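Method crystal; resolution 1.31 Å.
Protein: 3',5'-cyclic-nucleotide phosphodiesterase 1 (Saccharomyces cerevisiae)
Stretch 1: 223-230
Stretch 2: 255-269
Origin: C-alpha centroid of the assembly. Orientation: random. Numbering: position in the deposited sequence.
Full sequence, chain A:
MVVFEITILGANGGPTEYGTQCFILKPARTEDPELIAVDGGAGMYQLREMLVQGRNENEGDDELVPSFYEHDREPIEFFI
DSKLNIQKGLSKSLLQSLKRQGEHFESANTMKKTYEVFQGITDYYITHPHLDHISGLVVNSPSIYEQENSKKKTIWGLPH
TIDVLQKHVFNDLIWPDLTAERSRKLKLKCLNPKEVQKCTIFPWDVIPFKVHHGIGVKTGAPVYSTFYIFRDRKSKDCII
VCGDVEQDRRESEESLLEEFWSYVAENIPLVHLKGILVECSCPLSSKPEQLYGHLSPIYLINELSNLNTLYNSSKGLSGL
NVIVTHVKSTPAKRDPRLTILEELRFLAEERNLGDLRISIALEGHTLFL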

ATOM      1  N   VAL A 223       2.843 -15.529  17.147  1.00 14.33           N
ATOM      2  CA  VAL A 223       2.308 -14.972  15.904  1.00 13.67           C
ATOM      3  C   VAL A 223       2.544 -16.029  14.843  1.00 13.20           C
ATOM      4  O   VAL A 223       3.683 -16.365  14.549  1.00 15.71           O
ATOM      5  CB  VAL A 223       3.027 -13.654  15.526  1.00 12.65           C
ATOM      6  CG1 VAL A 223       2.615 -13.174  14.135  1.00 15.77           C
ATOM      7  CG2 VAL A 223       2.751 -12.585  16.581  1.00 15.22           C
ATOM      8  N   TYR A 224       1.466 -16.557  14.274  1.00 11.87           N
ATOM      9  CA  TYR A 224       1.580 -17.643  13.310  1.00 11.88           C
ATOM     10  C   TYR A 224       1.568 -17.164  11.868  1.00 10.87           C
ATOM     11  O   TYR A 224       1.081 -16.075  11.542  1.00 12.24           O
ATOM     12  CB  TYR A 224       0.463 -18.664  13.516  1.00 13.35           C
ATOM     13  CG  TYR A 224       0.556 -19.370  14.844  1.00 13.58           C
ATOM     14  CD1 TYR A 224       1.640 -20.186  15.140  1.00 13.89           C
ATOM     15  CD2 TYR A 224      -0.447 -19.218  15.807  1.00 15.06           C
ATOM     16  CE1 TYR A 224       1.728 -20.841  16.368  1.00 14.91           C
ATOM     17  CE2 TYR A 224      -0.369 -19.867  17.035  1.00 16.08           C
ATOM     18  CZ  TYR A 224       0.719 -20.667  17.304  1.00 15.80           C
ATOM     19  OH  TYR A 224       0.800 -21.308  18.522  1.00 18.17           O
ATOM     20  N   SER A 225       2.114 -18.013  11.013  1.00 10.58           N
ATOM     21  CA  SER A 225       2.079 -17.800   9.585  1.00  9.99           C
ATOM     22  C   SER A 225       1.764 -19.136   8.908  1.00 10.79           C
ATOM     23  O   SER A 225       1.426 -20.118   9.592  1.00 11.79           O
ATOM     24  CB  SER A 225       3.410 -17.193   9.142  1.00 11.29           C
ATOM     25  OG  SER A 225       3.437 -16.861   7.764  1.00 11.52           O
ATOM     26  N   THR A 226       1.851 -19.177   7.576  1.00 10.23           N
ATOM     27  CA  THR A 226       1.435 -20.352   6.818  1.00 10.50           C
ATOM     28  C   THR A 226       2.392 -20.579   5.666  1.00 11.14           C
ATOM     29  O   THR A 226       2.853 -19.621   5.039  1.00 11.48           O
ATOM     30  CB  THR A 226       0.025 -20.137   6.218  1.00 11.80           C
ATOM     31  OG1 THR A 226      -0.842 -19.546   7.194  1.00 12.39           O
ATOM     32  CG2 THR A 226      -0.598 -21.440   5.705  1.00 12.03           C
ATOM     33  N   PHE A 227       2.678 -21.852   5.400  1.00 10.83           N
ATOM     34  CA  PHE A 227       3.298 -22.293   4.156  1.00 11.16           C
ATOM     35  C   PHE A 227       2.217 -23.002   3.341  1.00 10.67           C
ATOM     36  O   PHE A 227       1.447 -23.806   3.886  1.00 12.51           O
ATOM     37  CB  PHE A 227       4.390 -23.320   4.444  1.00 11.97           C
ATOM     38  CG  PHE A 227       5.711 -22.753   4.933  1.00 11.43           C
ATOM     39  CD1 PHE A 227       5.887 -21.419   5.318  1.00 11.14           C
ATOM     40  CD2 PHE A 227       6.803 -23.614   5.037  1.00 12.62           C
ATOM     41  CE1 PHE A 227       7.126 -20.969   5.763  1.00 11.74           C
ATOM     42  CE2 PHE A 227       8.033 -23.170   5.486  1.00 13.04           C
ATOM     43  CZ  PHE A 227       8.200 -21.847   5.850  1.00 12.22           C
ATOM     44  N   TYR A 228       2.154 -22.703   2.049  1.00 10.71           N
ATOM     45  CA  TYR A 228       1.223 -23.376   1.151  1.00 11.13           C
ATOM     46  C   TYR A 228       1.948 -24.234   0.139  1.00 11.62           C
ATOM     47  O   TYR A 228       2.834 -23.753  -0.571  1.00 12.10           O
ATOM     48  CB  TYR A 228       0.399 -22.341   0.389  1.00 10.89           C
ATOM     49  CG  TYR A 228      -0.654 -21.634   1.205  1.00 10.19           C
ATOM     50  CD1 TYR A 228      -1.858 -22.259   1.514  1.00 10.63           C
ATOM     51  CD2 TYR A 228      -0.460 -20.320   1.647  1.00 10.36           C
ATOM     52  CE1 TYR A 228      -2.837 -21.609   2.246  1.00 10.64           C
ATOM     53  CE2 TYR A 228      -1.432 -19.664   2.384  1.00 10.54           C
ATOM     54  CZ  TYR A 228      -2.620 -20.313   2.679  1.00 10.20           C
ATOM     55  OH  TYR A 228      -3.616 -19.702   3.411  1.00 11.32           O
ATOM     56  N   ILE A 229       1.548 -25.502   0.056  1.00 11.67           N
ATOM     57  CA  ILE A 229       1.954 -26.364  -1.056  1.00 12.16           C
ATOM     58  C   ILE A 229       0.851 -26.352  -2.108  1.00 10.81           C
ATOM     59  O   ILE A 229      -0.316 -26.590  -1.783  1.00 12.16           O
ATOM     60  CB  ILE A 229       2.204 -27.827  -0.623  1.00 12.24           C
ATOM     61  CG1 ILE A 229       3.186 -27.878   0.555  1.00 13.47           C
ATOM     62  CG2 ILE A 229       2.685 -28.664  -1.814  1.00 13.85           C
ATOM     63  CD1 ILE A 229       3.402 -29.264   1.131  1.00 14.37           C
ATOM     64  N   PHE A 230       1.221 -26.070  -3.354  1.00 10.46           N
ATOM     65  CA  PHE A 230       0.313 -26.238  -4.490  1.00 11.36           C
ATOM     66  C   PHE A 230       0.821 -27.389  -5.334  1.00 11.11           C
ATOM     67  O   PHE A 230       1.968 -27.377  -5.762  1.00 11.75           O
ATOM     68  CB  PHE A 230       0.193 -24.955  -5.322  1.00 11.79           C
ATOM     69  CG  PHE A 230      -0.431 -23.814  -4.571  1.00 11.77           C
ATOM     70  CD1 PHE A 230       0.352 -22.946  -3.811  1.00 11.91           C
ATOM     71  CD2 PHE A 230      -1.813 -23.639  -4.575  1.00 12.51           C
ATOM     72  CE1 PHE A 230      -0.235 -21.910  -3.101  1.00 12.48           C
ATOM     73  CE2 PHE A 230      -2.403 -22.603  -3.864  1.00 13.10           C
ATOM     74  CZ  PHE A 230      -1.608 -21.747  -3.122  1.00 12.15           C
ATOM     75  N   SER A 255       7.800 -28.150  16.776  1.00 20.43           N
ATOM     76  CA  SER A 255       8.727 -28.113  15.645  1.00 21.03           C
ATOM     77  C   SER A 255       7.936 -28.087  14.340  1.00 18.80           C
ATOM     78  O   SER A 255       7.946 -29.046  13.566  1.00 20.09           O
ATOM     79  CB  SER A 255       9.683 -29.313  15.672  1.00 22.44           C
ATOM     80  OG  SER A 255      10.466 -29.321  16.852  1.00 27.40           O
ATOM     81  N   LEU A 256       7.249 -26.970  14.110  1.00 17.55           N
ATOM     82  CA  LEU A 256       6.399 -26.795  12.937  1.00 16.52           C
ATOM     83  C   LEU A 256       7.165 -26.920  11.628  1.00 15.66           C
ATOM     84  O   LEU A 256       6.669 -27.542  10.688  1.00 15.50           O
ATOM     85  CB  LEU A 256       5.663 -25.457  13.006  1.00 16.47           C
ATOM     86  CG  LEU A 256       4.623 -25.298  14.125  1.00 16.38           C
ATOM     87  CD1 LEU A 256       4.041 -23.894  14.134  1.00 17.70           C
ATOM     88  CD2 LEU A 256       3.510 -26.333  14.023  1.00 18.64           C
ATOM     89  N   LEU A 257       8.371 -26.357  11.568  1.00 15.32           N
ATOM     90  CA  LEU A 257       9.192 -26.481  10.365  1.00 16.23           C
ATOM     91  C   LEU A 257       9.655 -27.915  10.112  1.00 16.26           C
ATOM     92  O   LEU A 257       9.615 -28.374   8.980  1.00 16.22           O
ATOM     93  CB  LEU A 257      10.368 -25.502  10.386  1.00 15.76           C
ATOM     94  CG  LEU A 257       9.957 -24.054  10.087  1.00 15.64           C
ATOM     95  CD1 LEU A 257      11.053 -23.089  10.495  1.00 17.55           C
ATOM     96  CD2 LEU A 257       9.584 -23.856   8.620  1.00 17.10           C
ATOM     97  N   GLU A 258      10.076 -28.623  11.162  1.00 16.86           N
ATOM     98  CA  GLU A 258      10.430 -30.031  11.018  1.00 18.52           C
ATOM     99  C   GLU A 258       9.256 -30.846  10.476  1.00 17.24           C
ATOM    100  O   GLU A 258       9.444 -31.670   9.585  1.00 18.39           O
ATOM    101  CB  GLU A 258      10.939 -30.605  12.343  1.00 20.96           C
ATOM    102  CG  GLU A 258      11.577 -31.984  12.231  1.00 24.87           C
ATOM    103  CD  GLU A 258      12.262 -32.410  13.515  1.00 30.70           C
ATOM    104  OE1 GLU A 258      11.646 -32.289  14.600  1.00 34.50           O
ATOM    105  OE2 GLU A 258      13.421 -32.868  13.439  1.00 36.43           O
ATOM    106  N   GLU A 259       8.056 -30.605  11.006  1.00 16.85           N
ATOM    107  CA  GLU A 259       6.840 -31.240  10.497  1.00 18.21           C
ATOM    108  C   GLU A 259       6.669 -30.944   9.007  1.00 16.72           C
ATOM    109  O   GLU A 259       6.364 -31.838   8.214  1.00 17.04           O
ATOM    110  CB  GLU A 259       5.603 -30.757  11.256  1.00 20.69           C
ATOM    111  CG  GLU A 259       5.525 -31.185  12.712  1.00 24.10           C
ATOM    112  CD  GLU A 259       4.298 -30.636  13.414  1.00 28.00           C
ATOM    113  OE1 GLU A 259       3.271 -30.404  12.741  1.00 28.33           O
ATOM    114  OE2 GLU A 259       4.361 -30.440  14.645  1.00 33.52           O
ATOM    115  N   PHE A 260       6.877 -29.685   8.625  1.00 15.14           N
ATOM    116  CA  PHE A 260       6.712 -29.299   7.238  1.00 14.25           C
ATOM    117  C   PHE A 260       7.723 -29.986   6.315  1.00 13.79           C
ATOM    118  O   PHE A 260       7.333 -30.589   5.306  1.00 14.06           O
ATOM    119  CB  PHE A 260       6.784 -27.782   7.060  1.00 13.92           C
ATOM    120  CG  PHE A 260       6.579 -27.364   5.637  1.00 12.81           C
ATOM    121  CD1 PHE A 260       5.296 -27.385   5.092  1.00 12.79           C
ATOM    122  CD2 PHE A 260       7.650 -27.034   4.819  1.00 13.31           C
ATOM    123  CE1 PHE A 260       5.084 -27.045   3.766  1.00 12.20           C
ATOM    124  CE2 PHE A 260       7.447 -26.697   3.494  1.00 13.40           C
ATOM    125  CZ  PHE A 260       6.165 -26.707   2.970  1.00 13.20           C
ATOM    126  N   TRP A 261       9.013 -29.892   6.644  1.00 14.18           N
ATOM    127  CA  TRP A 261      10.030 -30.484   5.776  1.00 14.87           C
ATOM    128  C   TRP A 261       9.893 -31.976   5.698  1.00 15.71           C
ATOM    129  O   TRP A 261      10.140 -32.560   4.648  1.00 15.59           O
ATOM    130  CB  TRP A 261      11.448 -30.117   6.201  1.00 14.74           C
ATOM    131  CG  TRP A 261      11.721 -28.638   6.299  1.00 14.40           C
ATOM    132  CD1 TRP A 261      12.232 -27.950   7.393  1.00 15.61           C
ATOM    133  CD2 TRP A 261      11.525 -27.617   5.259  1.00 14.40           C
ATOM    134  NE1 TRP A 261      12.354 -26.609   7.115  1.00 15.42           N
ATOM    135  CE2 TRP A 261      11.948 -26.345   5.852  1.00 14.35           C
ATOM    136  CE3 TRP A 261      11.064 -27.630   3.944  1.00 14.72           C
ATOM    137  CZ2 TRP A 261      11.896 -25.150   5.144  1.00 16.07           C
ATOM    138  CZ3 TRP A 261      11.019 -26.419   3.240  1.00 15.46           C
ATOM    139  CH2 TRP A 261      11.419 -25.210   3.832  1.00 15.70           C
ATOM    140  N   SER A 262       9.492 -32.594   6.809  1.00 15.97           N
ATOM    141  CA  SER A 262       9.257 -34.039   6.834  1.00 16.37           C
ATOM    142  C   SER A 262       8.132 -34.416   5.876  1.00 16.62           C
ATOM    143  O   SER A 262       8.247 -35.382   5.120  1.00 18.15           O
ATOM    144  CB  SER A 262       8.941 -34.515   8.251  1.00 18.80           C
ATOM    145  OG  SER A 262      10.058 -34.340   9.106  1.00 24.47           O
ATOM    146  N   TYR A 263       7.055 -33.633   5.885  1.00 16.46           N
ATOM    147  CA  TYR A 263       5.936 -33.874   4.980  1.00 15.33           C
ATOM    148  C   TYR A 263       6.371 -33.748   3.520  1.00 15.95           C
ATOM    149  O   TYR A 263       6.025 -34.588   2.684  1.00 16.56           O
ATOM    150  CB  TYR A 263       4.789 -32.903   5.282  1.00 16.56           C
ATOM    151  CG  TYR A 263       3.522 -33.168   4.496  1.00 16.37           C
ATOM    152  CD1 TYR A 263       3.374 -32.698   3.194  1.00 15.88           C
ATOM    153  CD2 TYR A 263       2.464 -33.876   5.064  1.00 18.40           C
ATOM    154  CE1 TYR A 263       2.217 -32.936   2.470  1.00 16.20           C
ATOM    155  CE2 TYR A 263       1.299 -34.119   4.348  1.00 18.87           C
ATOM    156  CZ  TYR A 263       1.179 -33.645   3.053  1.00 17.09           C
ATOM    157  OH  TYR A 263       0.026 -33.880   2.337  1.00 19.49           O
ATOM    158  N   VAL A 264       7.140 -32.701   3.216  1.00 14.31           N
ATOM    159  CA  VAL A 264       7.639 -32.481   1.864  1.00 14.70           C
ATOM    160  C   VAL A 264       8.511 -33.660   1.408  1.00 16.04           C
ATOM    161  O   VAL A 264       8.283 -34.226   0.334  1.00 15.75           O
ATOM    162  CB  VAL A 264       8.408 -31.141   1.767  1.00 14.56           C
ATOM    163  CG1 VAL A 264       9.112 -31.002   0.429  1.00 15.05           C
ATOM    164  CG2 VAL A 264       7.462 -29.966   1.992  1.00 15.02           C
ATOM    165  N   ALA A 265       9.490 -34.039   2.228  1.00 15.81           N
ATOM    166  CA  ALA A 265      10.402 -35.122   1.857  1.00 16.64           C
ATOM    167  C   ALA A 265       9.668 -36.459   1.703  1.00 16.71           C
ATOM    168  O   ALA A 265      10.020 -37.258   0.828  1.00 19.44           O
ATOM    169  CB  ALA A 265      11.542 -35.242   2.857  1.00 18.16           C
ATOM    170  N   GLU A 266       8.645 -36.690   2.527  1.00 15.69           N
ATOM    171  CA  GLU A 266       7.881 -37.940   2.452  1.00 17.49           C
ATOM    172  C   GLU A 266       7.007 -37.995   1.200  1.00 19.59           C
ATOM    173  O   GLU A 266       6.885 -39.047   0.560  1.00 21.01           O
ATOM    174  CB  GLU A 266       7.020 -38.149   3.700  1.00 20.89           C
ATOM    175  CG  GLU A 266       6.253 -39.467   3.676  1.00 24.48           C
ATOM    176  CD  GLU A 266       5.502 -39.774   4.963  1.00 28.01           C
ATOM    177  OE1 GLU A 266       5.227 -38.840   5.741  1.00 35.50           O
ATOM    178  OE2 GLU A 266       5.171 -40.958   5.187  1.00 36.40           O
ATOM    179  N   ASN A 267       6.408 -36.860   0.845  1.00 18.46           N
ATOM    180  CA  ASN A 267       5.309 -36.858  -0.113  1.00 17.32           C
ATOM    181  C   ASN A 267       5.601 -36.284  -1.485  1.00 16.27           C
ATOM    182  O   ASN A 267       4.858 -36.540  -2.432  1.00 18.18           O
ATOM    183  CB  ASN A 267       4.091 -36.173   0.502  1.00 18.21           C
ATOM    184  CG  ASN A 267       3.534 -36.949   1.671  1.00 20.50           C
ATOM    185  OD1 ASN A 267       3.012 -38.057   1.499  1.00 23.66           O
ATOM    186  ND2 ASN A 267       3.661 -36.395   2.867  1.00 20.83           N
ATOM    187  N   ILE A 268       6.672 -35.505  -1.591  1.00 15.96           N
ATOM    188  CA  ILE A 268       7.006 -34.817  -2.832  1.00 15.72           C
ATOM    189  C   ILE A 268       8.451 -35.125  -3.204  1.00 16.57           C
ATOM    190  O   ILE A 268       9.370 -34.557  -2.628  1.00 16.50           O
ATOM    191  CB  ILE A 268       6.838 -33.284  -2.706  1.00 15.44           C
ATOM    192  CG1 ILE A 268       5.436 -32.914  -2.197  1.00 15.36           C
ATOM    193  CG2 ILE A 268       7.134 -32.626  -4.048  1.00 15.45           C
ATOM    194  CD1 ILE A 268       5.301 -31.489  -1.686  1.00 16.61           C
ATOM    195  N   PRO A 269       8.665 -36.029  -4.173  1.00 17.02           N
ATOM    196  CA  PRO A 269      10.038 -36.258  -4.621  1.00 17.23           C
ATOM    197  C   PRO A 269      10.692 -34.960  -5.095  1.00 16.69           C
ATOM    198  O   PRO A 269      10.020 -34.119  -5.687  1.00 16.48           O
ATOM    199  CB  PRO A 269       9.869 -37.249  -5.779  1.00 18.25           C
ATOM    200  CG  PRO A 269       8.584 -37.947  -5.485  1.00 18.34           C
ATOM    201  CD  PRO A 269       7.699 -36.885  -4.882  1.00 17.70           C
TER

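This contact is a purely apolar packing of an α-helix along a β-strand, the two running nearly parallel, with no hydrogen bond passing between them. The axes of strand 223-230 and helix 256-267 lie 11.0 Å apart at closest approach and diverge by just 3°, so Phe227 and Ile229, two residues apart, sit nearest Phe260 and Val264, one helical turn apart.

The strand's alternation places Phe227 and Ile229 with their CA-to-CB bonds toward the helix, whereas that of Tyr228, between them, points away. At the centre, Phe227 presents its ring edge to the face of Phe260: the planes stand at 87°, the centroids are 4.9 Å apart, and Phe227 CD2 comes within 3.5 Å of Phe260 CE2. This arrangement sets the slightly positive C-H rim of one ring against the electron-rich face of the other. Phe227 CB adds a CH-π contact, 4.2 Å from the centroid of the Phe260 ring. The neighbouring ring atom, Phe227 CE2, lies 3.6 Å from Leu257 CD2, a methyl that packs well against an aromatic ring, and 4.3 Å from Trp261 CH2; Trp261 lends ring carbon here while its NE1 is bonded elsewhere in the structure.

Ile229 suits its place because its β-branched aliphatic side chain offers methyl and methylene groups in several directions. Ile229 CG1 approaches Phe260 CE1 at 3.8 Å, and Ile229 CD1 lies 4.0 Å from Tyr263 CD1, a ring carbon, and 4.2 Å from Val264 CG2, a compact methyl. Ile229 CG2 is 3.9 Å from Ile268 CD1, extending the packing just beyond the helix. Toward the N-terminal end of this stretch the contact thins: Tyr224 CE1, on the apolar part of its ring, is 4.4 Å from the Leu256 CD1 methyl.

Within the helix, backbone N-H groups bond to carbonyls one turn back, as Phe260 N does to Leu256 O at 3.0 Å.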